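Side-chain contacts in heavy-metal chelation domain-containing protein (Pyrococcus horikoshii, PDB 3NPG), which is of unknown function but may take part in heavy-metal chelation: residues 33-38 and 65-70; 43-48 and 228-233; 199-204 and 218-223. All coordinates share one frame; numbering follows the deposited sequence.

Contact 1: residues 33-38 and 65-70; sequences TWVLVE and PSLLEF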
ATOM      1  N   THR A  33      11.338  14.796  -8.865  1.00 26.80           N
ATOM      2  CA  THR A  33      10.876  15.603  -9.983  1.00 26.23           C
ATOM      3  C   THR A  33      11.790  16.811 -10.033  1.00 29.29           C
ATOM      4  O   THR A  33      12.128  17.363  -8.982  1.00 29.41           O
ATOM      5  CB  THR A  33       9.406  16.020  -9.767  1.00 31.65           C
ATOM      6  OG1 THR A  33       8.581  14.856  -9.790  1.00 30.65           O
ATOM      7  CG2 THR A  33       8.919  17.020 -10.802  1.00 29.07           C
ATOM      8  N   TRP A  34      12.274  17.171 -11.220  1.00 24.31           N
ATOM      9  CA  TRP A  34      13.201  18.287 -11.336  1.00 22.80           C
ATOM     10  C   TRP A  34      12.791  19.295 -12.384  1.00 25.28           C
ATOM     11  O   TRP A  34      12.109  18.949 -13.348  1.00 25.36           O
ATOM     12  CB  TRP A  34      14.635  17.793 -11.578  1.00 21.15           C
ATOM     13  CG  TRP A  34      14.782  16.915 -12.778  1.00 22.03           C
ATOM     14  CD1 TRP A  34      14.744  15.552 -12.806  1.00 24.98           C
ATOM     15  CD2 TRP A  34      15.035  17.339 -14.120  1.00 22.24           C
ATOM     16  NE1 TRP A  34      14.954  15.100 -14.088  1.00 25.04           N
ATOM     17  CE2 TRP A  34      15.147  16.177 -14.914  1.00 26.43           C
ATOM     18  CE3 TRP A  34      15.174  18.596 -14.736  1.00 23.30           C
ATOM     19  CZ2 TRP A  34      15.378  16.233 -16.291  1.00 25.78           C
ATOM     20  CZ3 TRP A  34      15.401  18.647 -16.099  1.00 24.98           C
ATOM     21  CH2 TRP A  34      15.494  17.477 -16.863  1.00 25.95           C
ATOM     22  N   VAL A  35      13.199  20.553 -12.189  1.00 20.78           N
ATOM     23  CA  VAL A  35      12.946  21.641 -13.128  1.00 20.33           C
ATOM     24  C   VAL A  35      14.243  22.413 -13.334  1.00 25.07           C
ATOM     25  O   VAL A  35      14.833  22.900 -12.362  1.00 24.35           O
ATOM     26  CB  VAL A  35      11.783  22.568 -12.645  1.00 23.14           C
ATOM     27  CG1 VAL A  35      11.764  23.878 -13.420  1.00 22.79           C
ATOM     28  CG2 VAL A  35      10.431  21.859 -12.746  1.00 22.99           C
ATOM     29  N   LEU A  36      14.728  22.460 -14.582  1.00 22.26           N
ATOM     30  CA  LEU A  36      15.949  23.185 -14.924  1.00 22.26           C
ATOM     31  C   LEU A  36      15.595  24.570 -15.488  1.00 27.50           C
ATOM     32  O   LEU A  36      14.776  24.671 -16.406  1.00 28.10           O
ATOM     33  CB  LEU A  36      16.778  22.373 -15.944  1.00 22.42           C
ATOM     34  CG  LEU A  36      18.159  22.932 -16.307  1.00 27.04           C
ATOM     35  CD1 LEU A  36      19.042  23.078 -15.070  1.00 26.46           C
ATOM     36  CD2 LEU A  36      18.841  22.055 -17.348  1.00 28.79           C
ATOM     37  N   VAL A  37      16.150  25.639 -14.888  1.00 23.95           N
ATOM     38  CA  VAL A  37      15.877  27.015 -15.335  1.00 24.28           C
ATOM     39  C   VAL A  37      17.160  27.736 -15.740  1.00 29.32           C
ATOM     40  O   VAL A  37      18.250  27.300 -15.372  1.00 28.94           O
ATOM     41  CB  VAL A  37      15.058  27.835 -14.290  1.00 27.95           C
ATOM     42  CG1 VAL A  37      13.696  27.200 -14.039  1.00 27.40           C
ATOM     43  CG2 VAL A  37      15.837  28.007 -12.980  1.00 27.52           C
ATOM     44  N   GLU A  38      17.032  28.853 -16.484  1.00 26.65           N
ATOM     45  CA  GLU A  38      18.190  29.633 -16.913  1.00 27.27           C
ATOM     46  C   GLU A  38      17.926  31.132 -16.828  1.00 33.17           C
ATOM     47  O   GLU A  38      16.866  31.608 -17.248  1.00 33.39           O
ATOM     48  CB  GLU A  38      18.613  29.241 -18.336  1.00 28.96           C
ATOM     49  CG  GLU A  38      19.930  29.862 -18.781  1.00 36.38           C
ATOM     50  CD  GLU A  38      20.467  29.340 -20.097  1.00 53.19           C
ATOM     51  OE1 GLU A  38      19.651  28.998 -20.984  1.00 41.86           O
ATOM     52  OE2 GLU A  38      21.708  29.307 -20.257  1.00 53.83           O
ATOM     53  N   PRO A  65       4.227  23.894 -21.527  1.00 35.90           N
ATOM     54  CA  PRO A  65       5.036  24.035 -20.310  1.00 34.59           C
ATOM     55  C   PRO A  65       5.861  25.315 -20.275  1.00 37.73           C
ATOM     56  O   PRO A  65       6.512  25.668 -21.262  1.00 37.62           O
ATOM     57  CB  PRO A  65       5.930  22.785 -20.328  1.00 36.12           C
ATOM     58  CG  PRO A  65       5.326  21.875 -21.361  1.00 41.40           C
ATOM     59  CD  PRO A  65       4.690  22.764 -22.352  1.00 37.82           C
ATOM     60  N   SER A  66       5.801  26.027 -19.142  1.00 33.16           N
ATOM     61  CA  SER A  66       6.588  27.233 -18.891  1.00 32.23           C
ATOM     62  C   SER A  66       6.841  27.351 -17.395  1.00 33.60           C
ATOM     63  O   SER A  66       6.187  26.665 -16.606  1.00 32.67           O
ATOM     64  CB  SER A  66       5.861  28.472 -19.406  1.00 36.34           C
ATOM     65  OG  SER A  66       4.821  28.876 -18.529  1.00 43.18           O
ATOM     66  N   LEU A  67       7.795  28.197 -16.998  1.00 29.17           N
ATOM     67  CA  LEU A  67       8.133  28.367 -15.587  1.00 28.20           C
ATOM     68  C   LEU A  67       6.954  28.953 -14.782  1.00 33.58           C
ATOM     69  O   LEU A  67       6.628  28.433 -13.716  1.00 32.67           O
ATOM     70  CB  LEU A  67       9.392  29.237 -15.441  1.00 27.90           C
ATOM     71  CG  LEU A  67       9.969  29.385 -14.037  1.00 31.62           C
ATOM     72  CD1 LEU A  67      10.177  28.026 -13.371  1.00 31.60           C
ATOM     73  CD2 LEU A  67      11.256  30.135 -14.073  1.00 32.91           C
ATOM     74  N   LEU A  68       6.275  29.985 -15.328  1.00 31.45           N
ATOM     75  CA  LEU A  68       5.128  30.612 -14.656  1.00 31.32           C
ATOM     76  C   LEU A  68       3.917  29.668 -14.577  1.00 34.11           C
ATOM     77  O   LEU A  68       3.199  29.681 -13.578  1.00 33.51           O
ATOM     78  CB  LEU A  68       4.746  31.935 -15.348  1.00 32.30           C
ATOM     79  CG  LEU A  68       5.762  33.083 -15.203  1.00 37.12           C
ATOM     80  CD1 LEU A  68       5.467  34.196 -16.181  1.00 38.25           C
ATOM     81  CD2 LEU A  68       5.790  33.615 -13.776  1.00 39.09           C
ATOM     82  N   GLU A  69       3.710  28.829 -15.625  1.00 30.81           N
ATOM     83  CA  GLU A  69       2.615  27.843 -15.666  1.00 30.12           C
ATOM     84  C   GLU A  69       2.830  26.763 -14.601  1.00 31.48           C
ATOM     85  O   GLU A  69       1.884  26.395 -13.899  1.00 31.06           O
ATOM     86  CB  GLU A  69       2.511  27.205 -17.073  1.00 32.02           C
ATOM     87  CG  GLU A  69       1.357  26.220 -17.240  1.00 43.83           C
ATOM     88  CD  GLU A  69      -0.018  26.840 -17.421  1.00 62.97           C
ATOM     89  OE1 GLU A  69      -0.099  27.967 -17.962  1.00 68.65           O
ATOM     90  OE2 GLU A  69      -1.019  26.163 -17.092  1.00 46.58           O
ATOM     91  N   PHE A  70       4.089  26.287 -14.452  1.00 26.20           N
ATOM     92  CA  PHE A  70       4.442  25.279 -13.446  1.00 24.53           C
ATOM     93  C   PHE A  70       4.192  25.797 -12.042  1.00 27.98           C
ATOM     94  O   PHE A  70       3.502  25.138 -11.266  1.00 27.70           O
ATOM     95  CB  PHE A  70       5.916  24.839 -13.600  1.00 25.68           C
ATOM     96  CG  PHE A  70       6.191  23.829 -14.701  1.00 27.30           C
ATOM     97  CD1 PHE A  70       5.152  23.287 -15.451  1.00 30.65           C
ATOM     98  CD2 PHE A  70       7.486  23.395 -14.960  1.00 29.10           C
ATOM     99  CE1 PHE A  70       5.406  22.356 -16.457  1.00 31.72           C
ATOM    100  CE2 PHE A  70       7.739  22.460 -15.965  1.00 32.14           C
ATOM    101  CZ  PHE A  70       6.699  21.947 -16.709  1.00 30.63           C
TER

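Contact 2: residues 43-48 and 228-233; sequences RALGVA and VKLKLG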
ATOM      1  N   ARG A  43      22.468  28.807 -14.960  1.00 25.38           N
ATOM      2  CA  ARG A  43      21.378  27.846 -14.756  1.00 24.57           C
ATOM      3  C   ARG A  43      21.205  27.446 -13.281  1.00 28.52           C
ATOM      4  O   ARG A  43      22.138  27.577 -12.482  1.00 28.78           O
ATOM      5  CB  ARG A  43      21.586  26.592 -15.626  1.00 24.90           C
ATOM      6  CG  ARG A  43      21.332  26.824 -17.104  1.00 34.10           C
ATOM      7  CD  ARG A  43      21.486  25.551 -17.907  1.00 37.66           C
ATOM      8  NE  ARG A  43      21.155  25.763 -19.315  1.00 42.17           N
ATOM      9  CZ  ARG A  43      21.198  24.808 -20.239  1.00 51.09           C
ATOM     10  NH1 ARG A  43      21.561  23.574 -19.911  1.00 36.88           N
ATOM     11  NH2 ARG A  43      20.876  25.081 -21.497  1.00 30.34           N
ATOM     12  N   ALA A  44      20.006  26.937 -12.928  1.00 23.91           N
ATOM     13  CA  ALA A  44      19.703  26.465 -11.573  1.00 22.84           C
ATOM     14  C   ALA A  44      18.772  25.266 -11.633  1.00 24.71           C
ATOM     15  O   ALA A  44      17.826  25.252 -12.429  1.00 24.02           O
ATOM     16  CB  ALA A  44      19.065  27.577 -10.758  1.00 23.52           C
ATOM     17  N   LEU A  45      19.039  24.250 -10.805  1.00 19.63           N
ATOM     18  CA  LEU A  45      18.224  23.042 -10.791  1.00 18.71           C
ATOM     19  C   LEU A  45      17.430  22.918  -9.494  1.00 23.13           C
ATOM     20  O   LEU A  45      18.005  22.897  -8.408  1.00 23.59           O
ATOM     21  CB  LEU A  45      19.102  21.795 -11.022  1.00 18.53           C
ATOM     22  CG  LEU A  45      18.367  20.467 -11.282  1.00 22.63           C
ATOM     23  CD1 LEU A  45      17.524  20.536 -12.549  1.00 22.68           C
ATOM     24  CD2 LEU A  45      19.341  19.335 -11.386  1.00 25.29           C
ATOM     25  N   GLY A  46      16.114  22.868  -9.624  1.00 19.93           N
ATOM     26  CA  GLY A  46      15.218  22.688  -8.494  1.00 19.81           C
ATOM     27  C   GLY A  46      14.588  21.316  -8.500  1.00 25.05           C
ATOM     28  O   GLY A  46      14.250  20.793  -9.571  1.00 24.82           O
ATOM     29  N   VAL A  47      14.460  20.695  -7.312  1.00 21.26           N
ATOM     30  CA  VAL A  47      13.885  19.355  -7.199  1.00 20.80           C
ATOM     31  C   VAL A  47      12.747  19.304  -6.196  1.00 25.07           C
ATOM     32  O   VAL A  47      12.687  20.128  -5.287  1.00 24.42           O
ATOM     33  CB  VAL A  47      14.958  18.259  -6.912  1.00 24.58           C
ATOM     34  CG1 VAL A  47      15.920  18.104  -8.085  1.00 24.44           C
ATOM     35  CG2 VAL A  47      15.715  18.546  -5.620  1.00 24.37           C
ATOM     36  N   ALA A  48      11.828  18.346  -6.376  1.00 22.23           N
ATOM     37  CA  ALA A  48      10.728  18.100  -5.445  1.00 22.16           C
ATOM     38  C   ALA A  48      10.434  16.618  -5.426  1.00 28.17           C
ATOM     39  O   ALA A  48      10.243  16.019  -6.488  1.00 28.74           O
ATOM     40  CB  ALA A  48       9.492  18.877  -5.867  1.00 22.88           C
ATOM     41  N   VAL A 228      22.256  13.717 -14.807  1.00 24.44           N
ATOM     42  CA  VAL A 228      22.550  12.352 -15.242  1.00 25.01           C
ATOM     43  C   VAL A 228      22.095  11.355 -14.176  1.00 30.66           C
ATOM     44  O   VAL A 228      21.416  10.383 -14.496  1.00 31.24           O
ATOM     45  CB  VAL A 228      24.060  12.185 -15.596  1.00 29.24           C
ATOM     46  CG1 VAL A 228      24.449  10.713 -15.703  1.00 29.71           C
ATOM     47  CG2 VAL A 228      24.402  12.928 -16.884  1.00 29.27           C
ATOM     48  N   LYS A 229      22.394  11.643 -12.901  1.00 27.73           N
ATOM     49  CA  LYS A 229      22.006  10.771 -11.793  1.00 27.11           C
ATOM     50  C   LYS A 229      20.503  10.830 -11.519  1.00 29.25           C
ATOM     51  O   LYS A 229      19.899   9.794 -11.248  1.00 29.40           O
ATOM     52  CB  LYS A 229      22.818  11.098 -10.524  1.00 29.28           C
ATOM     53  CG  LYS A 229      24.345  10.973 -10.712  1.00 33.14           C
ATOM     54  CD  LYS A 229      24.808   9.516 -10.824  1.00 36.60           C
ATOM     55  CE  LYS A 229      26.309   9.418 -10.939  1.00 45.49           C
ATOM     56  NZ  LYS A 229      26.753   8.024 -11.195  1.00 56.85           N
ATOM     57  N   LEU A 230      19.882  12.038 -11.633  1.00 24.32           N
ATOM     58  CA  LEU A 230      18.423  12.183 -11.436  1.00 23.05           C
ATOM     59  C   LEU A 230      17.665  11.373 -12.480  1.00 26.67           C
ATOM     60  O   LEU A 230      16.687  10.693 -12.149  1.00 26.37           O
ATOM     61  CB  LEU A 230      17.990  13.663 -11.509  1.00 22.33           C
ATOM     62  CG  LEU A 230      18.223  14.515 -10.260  1.00 25.39           C
ATOM     63  CD1 LEU A 230      17.956  15.956 -10.549  1.00 24.80           C
ATOM     64  CD2 LEU A 230      17.352  14.057  -9.104  1.00 26.28           C
ATOM     65  N   LYS A 231      18.140  11.417 -13.747  1.00 23.27           N
ATOM     66  CA  LYS A 231      17.546  10.666 -14.857  1.00 23.03           C
ATOM     67  C   LYS A 231      17.777   9.161 -14.692  1.00 26.85           C
ATOM     68  O   LYS A 231      16.953   8.363 -15.143  1.00 27.32           O
ATOM     69  CB  LYS A 231      18.112  11.151 -16.200  1.00 25.29           C
ATOM     70  CG  LYS A 231      17.576  12.501 -16.640  1.00 25.19           C
ATOM     71  CD  LYS A 231      18.458  13.128 -17.703  1.00 28.38           C
ATOM     72  CE  LYS A 231      17.811  14.345 -18.301  1.00 35.97           C
ATOM     73  NZ  LYS A 231      18.795  15.217 -18.980  1.00 44.04           N
ATOM     74  N   LEU A 232      18.895   8.772 -14.026  1.00 22.81           N
ATOM     75  CA  LEU A 232      19.225   7.361 -13.781  1.00 23.29           C
ATOM     76  C   LEU A 232      18.494   6.800 -12.552  1.00 27.81           C
ATOM     77  O   LEU A 232      18.506   5.593 -12.331  1.00 27.74           O
ATOM     78  CB  LEU A 232      20.749   7.173 -13.624  1.00 23.51           C
ATOM     79  CG  LEU A 232      21.555   7.101 -14.923  1.00 28.01           C
ATOM     80  CD1 LEU A 232      23.017   7.306 -14.656  1.00 28.58           C
ATOM     81  CD2 LEU A 232      21.329   5.781 -15.640  1.00 29.56           C
ATOM     82  N   GLY A 233      17.871   7.682 -11.772  1.00 24.65           N
ATOM     83  CA  GLY A 233      17.137   7.296 -10.570  1.00 24.24           C
ATOM     84  C   GLY A 233      18.037   7.017  -9.380  1.00 28.74           C
ATOM     85  O   GLY A 233      17.679   6.227  -8.504  1.00 28.88           O
TER

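Contact 3: residues 199-204 and 218-223; sequences TGQLLP and MKVTNI. With ACT (acetate ion), chain E.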
ATOM      1  N   THR A 199      13.647  18.835  -1.213  1.00 22.06           N
ATOM      2  CA  THR A 199      12.414  19.572  -1.551  1.00 21.40           C
ATOM      3  C   THR A 199      12.362  20.945  -0.797  1.00 24.97           C
ATOM      4  O   THR A 199      11.580  21.832  -1.166  1.00 25.56           O
ATOM      5  CB  THR A 199      11.161  18.688  -1.296  1.00 24.38           C
ATOM      6  OG1 THR A 199      11.388  17.374  -1.820  1.00 25.67           O
ATOM      7  CG2 THR A 199       9.896  19.275  -1.905  1.00 19.03           C
ATOM      8  N   GLY A 200      13.240  21.110   0.195  1.00 19.38           N
ATOM      9  CA  GLY A 200      13.340  22.342   0.972  1.00 18.38           C
ATOM     10  C   GLY A 200      14.304  23.355   0.380  1.00 20.21           C
ATOM     11  O   GLY A 200      14.850  24.189   1.105  1.00 19.49           O
ATOM     12  N   GLN A 201      14.490  23.315  -0.962  1.00 16.07           N
ATOM     13  CA  GLN A 201      15.384  24.227  -1.692  1.00 15.83           C
ATOM     14  C   GLN A 201      14.792  25.631  -1.820  1.00 21.11           C
ATOM     15  O   GLN A 201      15.445  26.520  -2.368  1.00 20.14           O
ATOM     16  CB  GLN A 201      15.691  23.667  -3.091  1.00 16.90           C
ATOM     17  CG  GLN A 201      16.786  22.613  -3.118  1.00 22.97           C
ATOM     18  CD  GLN A 201      16.945  22.004  -4.493  1.00 30.63           C
ATOM     19  OE1 GLN A 201      15.989  21.883  -5.261  1.00 23.61           O
ATOM     20  NE2 GLN A 201      18.153  21.573  -4.818  1.00 21.82           N
ATOM     21  N   LEU A 202      13.546  25.830  -1.329  1.00 20.04           N
ATOM     22  CA  LEU A 202      12.843  27.119  -1.429  1.00 21.12           C
ATOM     23  C   LEU A 202      13.557  28.254  -0.645  1.00 26.29           C
ATOM     24  O   LEU A 202      14.339  27.974   0.271  1.00 27.07           O
ATOM     25  CB  LEU A 202      11.355  26.977  -0.987  1.00 21.22           C
ATOM     26  CG  LEU A 202      11.069  26.909   0.535  1.00 25.99           C
ATOM     27  CD1 LEU A 202       9.623  27.238   0.827  1.00 26.51           C
ATOM     28  CD2 LEU A 202      11.402  25.561   1.098  1.00 27.98           C
ATOM     29  N   LEU A 203      13.314  29.526  -1.038  1.00 22.53           N
ATOM     30  CA  LEU A 203      13.915  30.679  -0.352  1.00 22.81           C
ATOM     31  C   LEU A 203      13.368  30.814   1.072  1.00 26.78           C
ATOM     32  O   LEU A 203      12.167  30.641   1.284  1.00 26.21           O
ATOM     33  CB  LEU A 203      13.655  31.984  -1.138  1.00 23.28           C
ATOM     34  CG  LEU A 203      14.463  32.176  -2.421  1.00 27.55           C
ATOM     35  CD1 LEU A 203      13.981  33.370  -3.175  1.00 27.88           C
ATOM     36  CD2 LEU A 203      15.936  32.325  -2.125  1.00 29.90           C
ATOM     37  N   PRO A 204      14.227  31.160   2.068  1.00 24.12           N
ATOM     38  CA  PRO A 204      13.722  31.306   3.449  1.00 24.20           C
ATOM     39  C   PRO A 204      12.680  32.412   3.582  1.00 29.08           C
ATOM     40  O   PRO A 204      11.737  32.273   4.364  1.00 29.30           O
ATOM     41  CB  PRO A 204      14.988  31.620   4.261  1.00 26.33           C
ATOM     42  CG  PRO A 204      16.123  31.151   3.410  1.00 30.57           C
ATOM     43  CD  PRO A 204      15.684  31.375   2.000  1.00 26.12           C
HETATM   44  N   MSE A 218      19.904  21.225   0.146  1.00 30.56           N
HETATM   45  CA  MSE A 218      21.171  21.127  -0.580  1.00 31.51           C
HETATM   46  C   MSE A 218      21.123  21.871  -1.917  1.00 33.40           C
HETATM   47  O   MSE A 218      20.082  21.895  -2.580  1.00 32.67           O
HETATM   48  CB  MSE A 218      21.566  19.658  -0.794  1.00 34.83           C
HETATM   49  CG  MSE A 218      20.565  18.872  -1.646  1.00 43.03           C
HETATM   50 SE   MSE A 218      20.852  16.973  -1.543  0.75 53.22          SE
HETATM   51  CE  MSE A 218      20.391  16.682   0.376  1.00 49.65           C
ATOM     52  N   LYS A 219      22.256  22.462  -2.321  1.00 28.39           N
ATOM     53  CA  LYS A 219      22.358  23.169  -3.591  1.00 26.99           C
ATOM     54  C   LYS A 219      23.201  22.372  -4.570  1.00 29.45           C
ATOM     55  O   LYS A 219      24.296  21.931  -4.222  1.00 28.31           O
ATOM     56  CB  LYS A 219      22.944  24.582  -3.390  1.00 29.21           C
ATOM     57  CG  LYS A 219      22.984  25.414  -4.675  1.00 33.66           C
ATOM     58  CD  LYS A 219      23.533  26.798  -4.439  1.00 41.67           C
ATOM     59  CE  LYS A 219      23.554  27.606  -5.708  1.00 50.41           C
ATOM     60  NZ  LYS A 219      24.109  28.963  -5.484  1.00 60.08           N
ATOM     61  N   VAL A 220      22.699  22.197  -5.804  1.00 26.09           N
ATOM     62  CA  VAL A 220      23.408  21.467  -6.855  1.00 26.25           C
ATOM     63  C   VAL A 220      24.665  22.239  -7.301  1.00 30.72           C
ATOM     64  O   VAL A 220      24.561  23.381  -7.754  1.00 30.10           O
ATOM     65  CB  VAL A 220      22.476  21.145  -8.050  1.00 30.07           C
ATOM     66  CG1 VAL A 220      23.219  20.365  -9.121  1.00 30.52           C
ATOM     67  CG2 VAL A 220      21.236  20.382  -7.591  1.00 29.50           C
ATOM     68  N   THR A 221      25.853  21.618  -7.147  1.00 28.02           N
ATOM     69  CA  THR A 221      27.130  22.239  -7.531  1.00 28.65           C
ATOM     70  C   THR A 221      27.477  21.954  -8.996  1.00 32.81           C
ATOM     71  O   THR A 221      28.080  22.795  -9.654  1.00 32.94           O
ATOM     72  CB  THR A 221      28.256  21.821  -6.565  1.00 36.87           C
ATOM     73  OG1 THR A 221      28.298  20.393  -6.468  1.00 37.61           O
ATOM     74  CG2 THR A 221      28.091  22.427  -5.189  1.00 33.75           C
ATOM     75  N   ASN A 222      27.095  20.762  -9.502  1.00 29.13           N
ATOM     76  CA  ASN A 222      27.297  20.385 -10.904  1.00 29.01           C
ATOM     77  C   ASN A 222      25.960  19.938 -11.491  1.00 32.15           C
ATOM     78  O   ASN A 222      25.505  18.826 -11.221  1.00 31.22           O
ATOM     79  CB  ASN A 222      28.353  19.265 -11.027  1.00 30.00           C
ATOM     80  CG  ASN A 222      28.876  19.050 -12.439  1.00 45.15           C
ATOM     81  OD1 ASN A 222      28.122  19.005 -13.422  1.00 37.39           O
ATOM     82  ND2 ASN A 222      30.174  18.840 -12.554  1.00 35.65           N
ATOM     83  N   ILE A 223      25.298  20.837 -12.233  1.00 28.95           N
ATOM     84  CA  ILE A 223      23.970  20.587 -12.814  1.00 28.39           C
ATOM     85  C   ILE A 223      23.976  19.394 -13.793  1.00 33.26           C
ATOM     86  O   ILE A 223      23.085  18.544 -13.724  1.00 32.49           O
ATOM     87  CB  ILE A 223      23.407  21.879 -13.480  1.00 31.16           C
ATOM     88  CG1 ILE A 223      23.489  23.116 -12.520  1.00 31.26           C
ATOM     89  CG2 ILE A 223      21.997  21.657 -14.031  1.00 31.14           C
ATOM     90  CD1 ILE A 223      22.465  23.175 -11.376  1.00 37.36           C
TER
HETATM   91  C   ACT E 251      12.647  15.473   0.584  1.00 39.69           C
HETATM   92  O   ACT E 251      11.786  16.263   0.809  1.00 39.43           O
HETATM   93  OXT ACT E 251      13.037  15.370  -0.527  1.00 38.80           O
HETATM   94  CH3 ACT E 251      13.215  14.601   1.702  1.00 39.70           C

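Contact 1: residues 33-38 and 65-70
Val-37 lays its CG1 methyl against the forked end of Leu-67, the two side chains meeting at about a right angle. Val-37 CG1 lies 3.7 Å from Leu-67 CD1 and 3.8 Å from Leu-67 CD2, so one methyl meets both branches. Two residues back on the same face of the strand, Val-35 divides its methyls between two partners. Val-35 CG1 is anti to the backbone N (chi1 165°), which leaves CG2 beside that N and slanting toward Phe-70. Val-35 CG2 comes within 4.0 Å of Phe-70 CD2. Val-35 CG1 makes a looser contact, 4.4 Å from Leu-67 CD1. The interaction is wholly apolar and buried. It joins a strand to the first turn of a helix. Ser-66 is the N-cap of that helix, and Ser-66 OG accepts a bond of 3.1 Å from Glu-69 N. The Phe-70 ring is also held edge-to-face with Phe-26, and Leu-232 of the second subunit packs on it. Strand 32-38 is the middle of a three-stranded antiparallel sheet. Helix 67-72 lies on one face of it, where Leu-67 and Phe-70 also touch helix 79-96. Trp-34 and Leu-36, on the alternate positions of the strand, instead meet helix 223-232.

Contact 2: residues 43-48 and 228-233
Strand residue Val-47 and helix residue Leu-230 are the nearest in backbone, with 9.5 Å between Val-47 CA and Leu-230 CA, so side chains alone bridge the gap. Leu-230 does the work from the helix. Its CG stands beside the backbone N (chi1 -79°) and the chain then runs on extended (chi2 171°), which carries CD1 to the strand. That one methyl meets two partners. Leu-45 reaches toward it tip to tip, with Leu-45 CD2 3.7 Å from Leu-230 CD1. Val-47 comes in at a slant, and Val-47 CG1 lies 3.9 Å from Leu-230 CD1. All three side chains are buried, and the contact between them is purely apolar. Leu-45 and Val-47 are two apart on the strand and point to the same face. Both also touch Trp-34 of the neighbouring strand, while Ala-44 and Ala-48, at the alternate positions, pack on helix 79-96 instead. The strand belongs to the small antiparallel sheet of the N-terminal part. The helix follows strand 214-220 of the larger mixed sheet, which belongs to a part of the chain probably related to Rossmann folds. The contact therefore fastens the two parts of the chain together across about 180 residues of sequence. Gly-233 ends the helix in a Schellman motif. Its phi is positive (78°), and Gly-233 N makes a weak bond of 3.3 Å to Leu-230 O. The end of the helix also meets the second subunit. Lys-229 NZ forms a salt bridge with Glu-63 of the second subunit, and Leu-232 O accepts a bond from Asn-60 ND2 of that subunit.

Contact 3: residues 199-204 and 218-223
The loop that follows strand 192-196 of the larger mixed sheet is tied here to the end of strand 214-220, next to it in that sheet. Gln-201 makes the tie. Its CG sits beside the backbone N (chi1 -81°) and the chain is extended beyond it, so the amide spans to the strand backbone. Gln-201 NE2 donates to the carbonyl O of Met-218, a selenomethionine, at 3.0 Å. The bond is nearly straight, with an N-H...O angle of 166°, and the acceptor lies in the amide plane. The other end of the amide, OE1, accepts from Val-47 N of the smaller sheet. These two bonds satisfy both ends of a buried group and fix its rotation. A leucine here would probably leave Met-218 O and Val-47 N without these partners in a buried setting. Thr-199 OG1 lies 2.9 Å from both acetate O and acetate OXT. The ion probably comes from the crystallisation liquor, and Tyr-32 OH also binds it. The loop runs beside helix 79-96, where Thr-199 O accepts from Asn-90 ND2 and Gln-201 O from Gln-94 NE2. At its other edge from strand 192-196, strand 214-220 pairs antiparallel with strand 242-248.

In the fold
All three contacts are buried at their touching residues, but they lie at different distances from the centre of the chain. Measured from contact centre to chain centre, contact 3 is nearest, at about 10 Å, and contact 1 farthest, at about 17 Å. Contacts 1 and 2 use adjacent strands of the small sheet, and each packs a helix on it through aliphatic or aromatic side chains. Both also border the second subunit. Contact 3 is polar and sits within the larger sheet's part of the chain, where no other chain of the assembly touches its segments. Through Gln-201 it also reaches the strand of contact 2. Helix 223-232 starts in contact 3 and ends in contact 2.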